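Local coordinates for magnesium and cobalt efflux protein (Bordetella parapertussis, PDB 3JTF) that probably takes part in magnesium and cobalt transport and binds AMP through its pair of CBS domains, the part of the protein described here, at residues 10-15 against 112-117; 79-84 against 102-107. All coordinates share one frame; numbering follows the deposited sequence.

How the interactions relate
Interactions 1 and 2 lie at the two edges of one mixed four-stranded sheet, their centres about 9 Å apart. Across it run strands 12-13, 111-116, 101-105 and 80-82, so interaction 1 joins the first pair and interaction 2 the last; the hairpin of 101-105 and 111-116 connects them. In sequence, 10-15 comes first, then 79-84, 102-107 and finally 112-117, which places interaction 2 wholly between the two halves of interaction 1. Ser112 OG and Glu83 OE2, 2.6 Å apart, hydrogen-bond from one contact to the other. An N-terminal strand thus completes the sheet of the second CBS domain and brings AMP-pocket residues to it.

Interaction 1. Residues 10-15 against 112-117; sequences IMVPRS and SGLVTM. With AMP (adenosine monophosphate), chain F; SO4 (sulfate ion), chain H; SO4 (sulfate ion), chain G.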
loop_
_atom_site.group_PDB
_atom_site.type_symbol
_atom_site.label_atom_id
_atom_site.label_comp_id
_atom_site.label_asym_id
_atom_site.label_seq_id
_atom_site.Cartn_x
_atom_site.Cartn_y
_atom_site.Cartn_z
ATOM N N ILE B 10 -1.643 -15.072 12.188
ATOM C CA ILE B 10 -0.851 -14.132 11.377
ATOM C C ILE B 10 -1.111 -12.641 11.665
ATOM O O ILE B 10 -0.441 -11.775 11.122
ATOM C CB ILE B 10 -1.073 -14.392 9.866
ATOM C CG1 ILE B 10 -2.514 -14.077 9.469
ATOM C CG2 ILE B 10 -0.716 -15.870 9.511
ATOM C CD1 ILE B 10 -2.728 -13.973 7.956
HETATM N N MSE B 11 -2.084 -12.329 12.497
HETATM C CA MSE B 11 -2.450 -10.936 12.686
HETATM C C MSE B 11 -1.349 -10.121 13.350
HETATM O O MSE B 11 -0.547 -10.632 14.149
HETATM C CB MSE B 11 -3.703 -10.856 13.509
HETATM C CG MSE B 11 -3.537 -11.277 14.928
HETATM SE SE MSE B 11 -5.265 -11.262 15.874
HETATM C CE MSE B 11 -4.509 -11.915 17.588
ATOM N N VAL B 12 -1.325 -8.840 13.041
ATOM C CA VAL B 12 -0.598 -7.864 13.856
ATOM C C VAL B 12 -1.347 -7.691 15.196
ATOM O O VAL B 12 -2.465 -7.266 15.210
ATOM C CB VAL B 12 -0.514 -6.509 13.144
ATOM C CG1 VAL B 12 0.191 -5.435 14.028
ATOM C CG2 VAL B 12 0.185 -6.681 11.803
ATOM N N PRO B 13 -0.705 -7.988 16.327
ATOM C CA PRO B 13 -1.422 -7.858 17.590
ATOM C C PRO B 13 -1.774 -6.427 17.909
ATOM O O PRO B 13 -1.104 -5.464 17.445
ATOM C CB PRO B 13 -0.465 -8.443 18.638
ATOM C CG PRO B 13 0.841 -8.541 17.977
ATOM C CD PRO B 13 0.661 -8.500 16.491
ATOM N N ARG B 14 -2.872 -6.306 18.645
ATOM C CA ARG B 14 -3.409 -5.015 19.070
ATOM C C ARG B 14 -2.296 -4.045 19.556
ATOM O O ARG B 14 -2.260 -2.886 19.162
ATOM C CB ARG B 14 -4.409 -5.281 20.211
ATOM C CG ARG B 14 -4.966 -4.071 20.902
ATOM C CD ARG B 14 -5.915 -4.545 22.015
ATOM N NE ARG B 14 -6.501 -3.418 22.704
ATOM C CZ ARG B 14 -5.908 -2.748 23.690
ATOM N NH1 ARG B 14 -6.538 -1.725 24.261
ATOM N NH2 ARG B 14 -4.697 -3.110 24.137
ATOM N N SER B 15 -1.386 -4.535 20.387
ATOM C CA SER B 15 -0.340 -3.669 20.997
ATOM C C SER B 15 0.601 -3.076 19.965
ATOM O O SER B 15 1.221 -2.044 20.211
ATOM C CB SER B 15 0.467 -4.450 22.031
ATOM O OG SER B 15 1.273 -5.416 21.383
ATOM N N SER B 112 -8.650 -7.591 18.711
ATOM C CA SER B 112 -7.465 -8.435 18.893
ATOM C C SER B 112 -6.239 -7.995 18.092
ATOM O O SER B 112 -5.109 -8.375 18.422
ATOM C CB SER B 112 -7.762 -9.859 18.399
ATOM O OG SER B 112 -8.831 -10.384 19.114
ATOM N N GLY B 113 -6.463 -7.323 16.975
ATOM C CA GLY B 113 -5.367 -7.014 16.052
ATOM C C GLY B 113 -5.865 -6.514 14.718
ATOM O O GLY B 113 -7.015 -6.092 14.592
ATOM N N LEU B 114 -4.961 -6.496 13.747
ATOM C CA LEU B 114 -5.292 -6.175 12.373
ATOM C C LEU B 114 -4.555 -7.144 11.444
ATOM O O LEU B 114 -3.597 -7.804 11.826
ATOM C CB LEU B 114 -5.030 -4.692 12.046
ATOM C CG LEU B 114 -3.606 -4.157 11.893
ATOM C CD1 LEU B 114 -2.933 -4.650 10.621
ATOM C CD2 LEU B 114 -3.610 -2.614 11.938
ATOM N N VAL B 115 -5.042 -7.257 10.232
ATOM C CA VAL B 115 -4.505 -8.195 9.271
ATOM C C VAL B 115 -4.710 -7.595 7.891
ATOM O O VAL B 115 -5.688 -6.852 7.661
ATOM C CB VAL B 115 -5.143 -9.601 9.447
ATOM C CG1 VAL B 115 -6.602 -9.581 9.069
ATOM C CG2 VAL B 115 -4.312 -10.668 8.691
ATOM N N THR B 116 -3.754 -7.859 7.007
ATOM C CA THR B 116 -3.797 -7.409 5.609
ATOM C C THR B 116 -3.645 -8.564 4.628
ATOM O O THR B 116 -3.221 -9.663 4.996
ATOM C CB THR B 116 -2.717 -6.343 5.263
ATOM O OG1 THR B 116 -1.420 -6.946 5.169
ATOM C CG2 THR B 116 -2.700 -5.150 6.279
HETATM N N MSE B 117 -4.012 -8.301 3.370
HETATM C CA MSE B 117 -3.906 -9.324 2.316
HETATM C C MSE B 117 -2.489 -9.823 2.153
HETATM O O MSE B 117 -2.282 -10.999 1.884
HETATM C CB MSE B 117 -4.415 -8.820 0.960
HETATM C CG MSE B 117 -4.700 -10.019 -0.037
HETATM SE SE MSE B 117 -5.492 -9.298 -1.669
HETATM C CE MSE B 117 -3.796 -8.678 -2.462
HETATM P P AMP F . 1.742 -1.623 4.615
HETATM O O1P AMP F . 0.397 -0.980 4.580
HETATM O O2P AMP F . 2.353 -1.900 3.282
HETATM O O3P AMP F . 2.680 -0.932 5.548
HETATM O "O5'" AMP F . 1.602 -3.055 5.298
HETATM C "C5'" AMP F . 2.795 -3.808 5.558
HETATM C "C4'" AMP F . 2.534 -4.644 6.773
HETATM O "O4'" AMP F . 2.503 -3.897 8.008
HETATM C "C3'" AMP F . 1.135 -5.258 6.661
HETATM O "O3'" AMP F . 1.122 -6.382 5.773
HETATM C "C2'" AMP F . 0.913 -5.604 8.088
HETATM O "O2'" AMP F . 1.901 -6.678 8.327
HETATM C "C1'" AMP F . 1.347 -4.294 8.763
HETATM N N9 AMP F . 0.457 -3.081 8.863
HETATM C C8 AMP F . -0.239 -2.387 7.915
HETATM N N7 AMP F . -0.870 -1.304 8.457
HETATM C C5 AMP F . -0.545 -1.282 9.772
HETATM C C6 AMP F . -0.825 -0.413 10.925
HETATM N N6 AMP F . -1.625 0.649 10.791
HETATM N N1 AMP F . -0.317 -0.759 12.128
HETATM C C2 AMP F . 0.488 -1.810 12.288
HETATM N N3 AMP F . 0.828 -2.627 11.275
HETATM C C4 AMP F . 0.324 -2.422 10.022
HETATM S S SO4 H . -2.114 -5.538 1.561
HETATM O O1 SO4 H . -1.978 -4.692 0.386
HETATM O O2 SO4 H . -2.103 -6.912 1.223
HETATM O O3 SO4 H . -1.020 -5.200 2.495
HETATM O O4 SO4 H . -3.337 -5.191 2.242
HETATM S S SO4 G . -3.804 -1.577 27.092
HETATM O O1 SO4 G . -3.044 -2.300 26.070
HETATM O O2 SO4 G . -4.694 -2.489 27.814
HETATM O O3 SO4 G . -2.875 -1.003 28.061
HETATM O O4 SO4 G . -4.571 -0.499 26.467
#
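Met11 runs its selenomethionine side chain from the edge segment 10-15 across Ser112 and Gly113 of the inner strand. CG sits between the backbone N and the carbonyl carbon (chi1 69°), and the chain runs extended from there. CB lies against Leu114 O, and SE comes to 3.8 Å from Ser112 CB. The terminal CE ends 3.7 Å from Ser112 O. Val104 and Glu83 also touch this side chain.

The backbones pair antiparallel. Val12 and Leu114 exchange two hydrogen bonds: Val12 N to Leu114 O, and Leu114 N to Val12 O. Arg14 N gives a third to Ser112 O, at 3.1 Å. Gly113 has no side chain where the strands draw close, and its CA comes to 3.0 Å from Val12 O. Farther out, Arg14 NH1 and NH2 hydrogen-bond O4 and O1 of a sulfate at the guanidinium edge, an ion probably from the crystallisation liquor, while NE forms a salt bridge with Asp49.

Val12 and Leu114 point the same way, side by side, with Val12 CG2 3.9 Å from Leu114 CD1. The other methyl of Leu114, CD2, rests 3.7 Å from AMP C6 at the adenine, while Val12 CG1 approaches N3 and C2 of the same base. Next along the strand, Thr116 OG1 and AMP O3' share a hydrogen bond of 2.7 Å, with Asp119 and His38 among the other residues holding the nucleotide. Ile10 CD1 meets Val115 CG2 at 3.7 Å.

Chemically, the contact divides its work: backbone bonds join a strand of the first CBS sequence to one of the second, paired aliphatic branches offer the adenine an apolar surface, and the hydroxyl of Thr116, the N-cap residue of helix 117-126, hydrogen-bonds the ribose O3'.

Interaction 2. Residues 79-84 against 102-107; sequences VFIPEV and AIVIDE
Phe80 and Ile103 stand side by side and point the same way, which is what a parallel pairing asks of residues in register. The ring lies alongside the CB-CG2 branch of the isoleucine, CE1 being 3.8 Å from Ile103 CG2, and its CD1 is equally near CG2 of Ile105. Both methyls approach the ring obliquely. With chi1 at -64°, CG of Phe80 is anti to its carbonyl carbon and beside the backbone N, which lays CD1 and CE1 along Ile103.

The other face of the sheet carries Ile81, whose CG2 packs 3.9 Å from Ala102 CB and whose CG1 comes near Val104 CG2. Leu90 of helix 87-96 and Val7 cover Ile81 on that side.

Glu83 crosses Val104 at about a right angle, bringing its CG to 3.6 Å from Val104 CG1. Beyond, its extended chain carries the carboxylate over Asp106, OE2 lying 3.6 Å from Asp106 CB, with the two carboxylate planes 82° apart. The acids turn to different partners: Glu83 to the hydroxyl of Ser112, whereas Asp106 OD1 accepts from the backbone N of His108 and Gly110, within the turn that follows.

Four backbone hydrogen bonds set this register. Ile103 N gives to Val79 O, Ile81 N to Ile103 O at 2.9 Å, Ile105 N to Ile81 O at 2.8 Å, and Glu83 N to Ile105 O.

The short axes of 80-82 and 102-105 cross at 42°, yet the strands remain parallel neighbours. Joined through helix 87-96, they form a beta-alpha-beta crossover, a unit characteristic of the CBS domain fold.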
loop_
_atom_site.group_PDB
_atom_site.type_symbol
_atom_site.label_atom_id
_atom_site.label_comp_id
_atom_site.label_asym_id
_atom_site.label_seq_id
_atom_site.Cartn_x
_atom_site.Cartn_y
_atom_site.Cartn_z
ATOM N N VAL B 79 -13.669 -3.169 8.203
ATOM C CA VAL B 79 -14.183 -4.534 8.157
ATOM C C VAL B 79 -13.656 -5.249 9.394
ATOM O O VAL B 79 -12.432 -5.300 9.620
ATOM C CB VAL B 79 -13.721 -5.229 6.873
ATOM C CG1 VAL B 79 -14.356 -6.604 6.739
ATOM C CG2 VAL B 79 -14.107 -4.346 5.636
ATOM N N PHE B 80 -14.563 -5.741 10.229
ATOM C CA PHE B 80 -14.204 -6.488 11.412
ATOM C C PHE B 80 -14.352 -7.987 11.143
ATOM O O PHE B 80 -15.400 -8.419 10.723
ATOM C CB PHE B 80 -15.079 -6.109 12.619
ATOM C CG PHE B 80 -14.909 -4.681 13.061
ATOM C CD1 PHE B 80 -13.930 -4.348 13.979
ATOM C CD2 PHE B 80 -15.723 -3.688 12.553
ATOM C CE1 PHE B 80 -13.722 -3.001 14.381
ATOM C CE2 PHE B 80 -15.539 -2.350 12.916
ATOM C CZ PHE B 80 -14.525 -1.999 13.844
ATOM N N ILE B 81 -13.281 -8.756 11.325
ATOM C CA ILE B 81 -13.312 -10.191 11.055
ATOM C C ILE B 81 -12.916 -11.001 12.287
ATOM O O ILE B 81 -12.031 -10.595 13.077
ATOM C CB ILE B 81 -12.419 -10.596 9.840
ATOM C CG1 ILE B 81 -10.947 -10.469 10.168
ATOM C CG2 ILE B 81 -12.807 -9.768 8.553
ATOM C CD1 ILE B 81 -9.957 -11.087 9.110
ATOM N N PRO B 82 -13.530 -12.178 12.455
ATOM C CA PRO B 82 -13.129 -12.980 13.599
ATOM C C PRO B 82 -11.743 -13.593 13.492
ATOM O O PRO B 82 -11.260 -13.947 12.399
ATOM C CB PRO B 82 -14.194 -14.118 13.658
ATOM C CG PRO B 82 -14.796 -14.159 12.372
ATOM C CD PRO B 82 -14.683 -12.745 11.752
ATOM N N GLU B 83 -11.156 -13.802 14.658
ATOM C CA GLU B 83 -9.885 -14.495 14.784
ATOM C C GLU B 83 -9.889 -15.852 14.142
ATOM O O GLU B 83 -8.853 -16.320 13.705
ATOM C CB GLU B 83 -9.536 -14.710 16.271
ATOM C CG GLU B 83 -8.747 -13.632 16.845
ATOM C CD GLU B 83 -8.382 -13.860 18.302
ATOM O OE1 GLU B 83 -8.346 -15.007 18.774
ATOM O OE2 GLU B 83 -8.117 -12.872 18.981
ATOM N N VAL B 84 -11.035 -16.520 14.178
ATOM C CA VAL B 84 -11.125 -17.874 13.691
ATOM C C VAL B 84 -11.235 -17.968 12.157
ATOM O O VAL B 84 -11.238 -19.055 11.613
ATOM C CB VAL B 84 -12.297 -18.662 14.346
ATOM C CG1 VAL B 84 -12.031 -18.853 15.868
ATOM C CG2 VAL B 84 -13.692 -18.002 14.050
ATOM N N ALA B 102 -8.181 -5.501 7.469
ATOM C CA ALA B 102 -9.300 -5.779 8.343
ATOM C C ALA B 102 -8.830 -5.694 9.797
ATOM O O ALA B 102 -7.676 -5.971 10.099
ATOM C CB ALA B 102 -9.894 -7.206 8.058
ATOM N N ILE B 103 -9.751 -5.305 10.667
ATOM C CA ILE B 103 -9.539 -5.341 12.074
ATOM C C ILE B 103 -10.019 -6.692 12.572
ATOM O O ILE B 103 -11.093 -7.150 12.210
ATOM C CB ILE B 103 -10.316 -4.204 12.783
ATOM C CG1 ILE B 103 -9.897 -2.816 12.288
ATOM C CG2 ILE B 103 -10.152 -4.291 14.345
ATOM C CD1 ILE B 103 -8.415 -2.569 12.426
ATOM N N VAL B 104 -9.227 -7.317 13.428
ATOM C CA VAL B 104 -9.511 -8.646 13.910
ATOM C C VAL B 104 -10.151 -8.575 15.299
ATOM O O VAL B 104 -9.658 -7.846 16.188
ATOM C CB VAL B 104 -8.230 -9.461 13.999
ATOM C CG1 VAL B 104 -8.504 -10.879 14.558
ATOM C CG2 VAL B 104 -7.532 -9.493 12.627
ATOM N N ILE B 105 -11.220 -9.327 15.493
ATOM C CA ILE B 105 -11.887 -9.407 16.797
ATOM C C ILE B 105 -11.925 -10.840 17.358
ATOM O O ILE B 105 -11.992 -11.783 16.617
ATOM C CB ILE B 105 -13.303 -8.756 16.754
ATOM C CG1 ILE B 105 -14.250 -9.537 15.877
ATOM C CG2 ILE B 105 -13.238 -7.301 16.300
ATOM C CD1 ILE B 105 -15.651 -8.899 15.749
ATOM N N ASP B 106 -11.811 -10.987 18.673
ATOM C CA ASP B 106 -11.874 -12.320 19.340
ATOM C C ASP B 106 -13.304 -12.815 19.427
ATOM O O ASP B 106 -14.234 -12.092 19.062
ATOM C CB ASP B 106 -11.255 -12.302 20.736
ATOM C CG ASP B 106 -11.998 -11.373 21.719
ATOM O OD1 ASP B 106 -13.246 -11.301 21.760
ATOM O OD2 ASP B 106 -11.310 -10.698 22.478
ATOM N N GLU B 107 -13.449 -14.029 19.958
ATOM C CA GLU B 107 -14.712 -14.736 20.040
ATOM C C GLU B 107 -15.790 -13.962 20.785
ATOM O O GLU B 107 -16.990 -14.238 20.604
ATOM C CB GLU B 107 -14.502 -16.111 20.726
#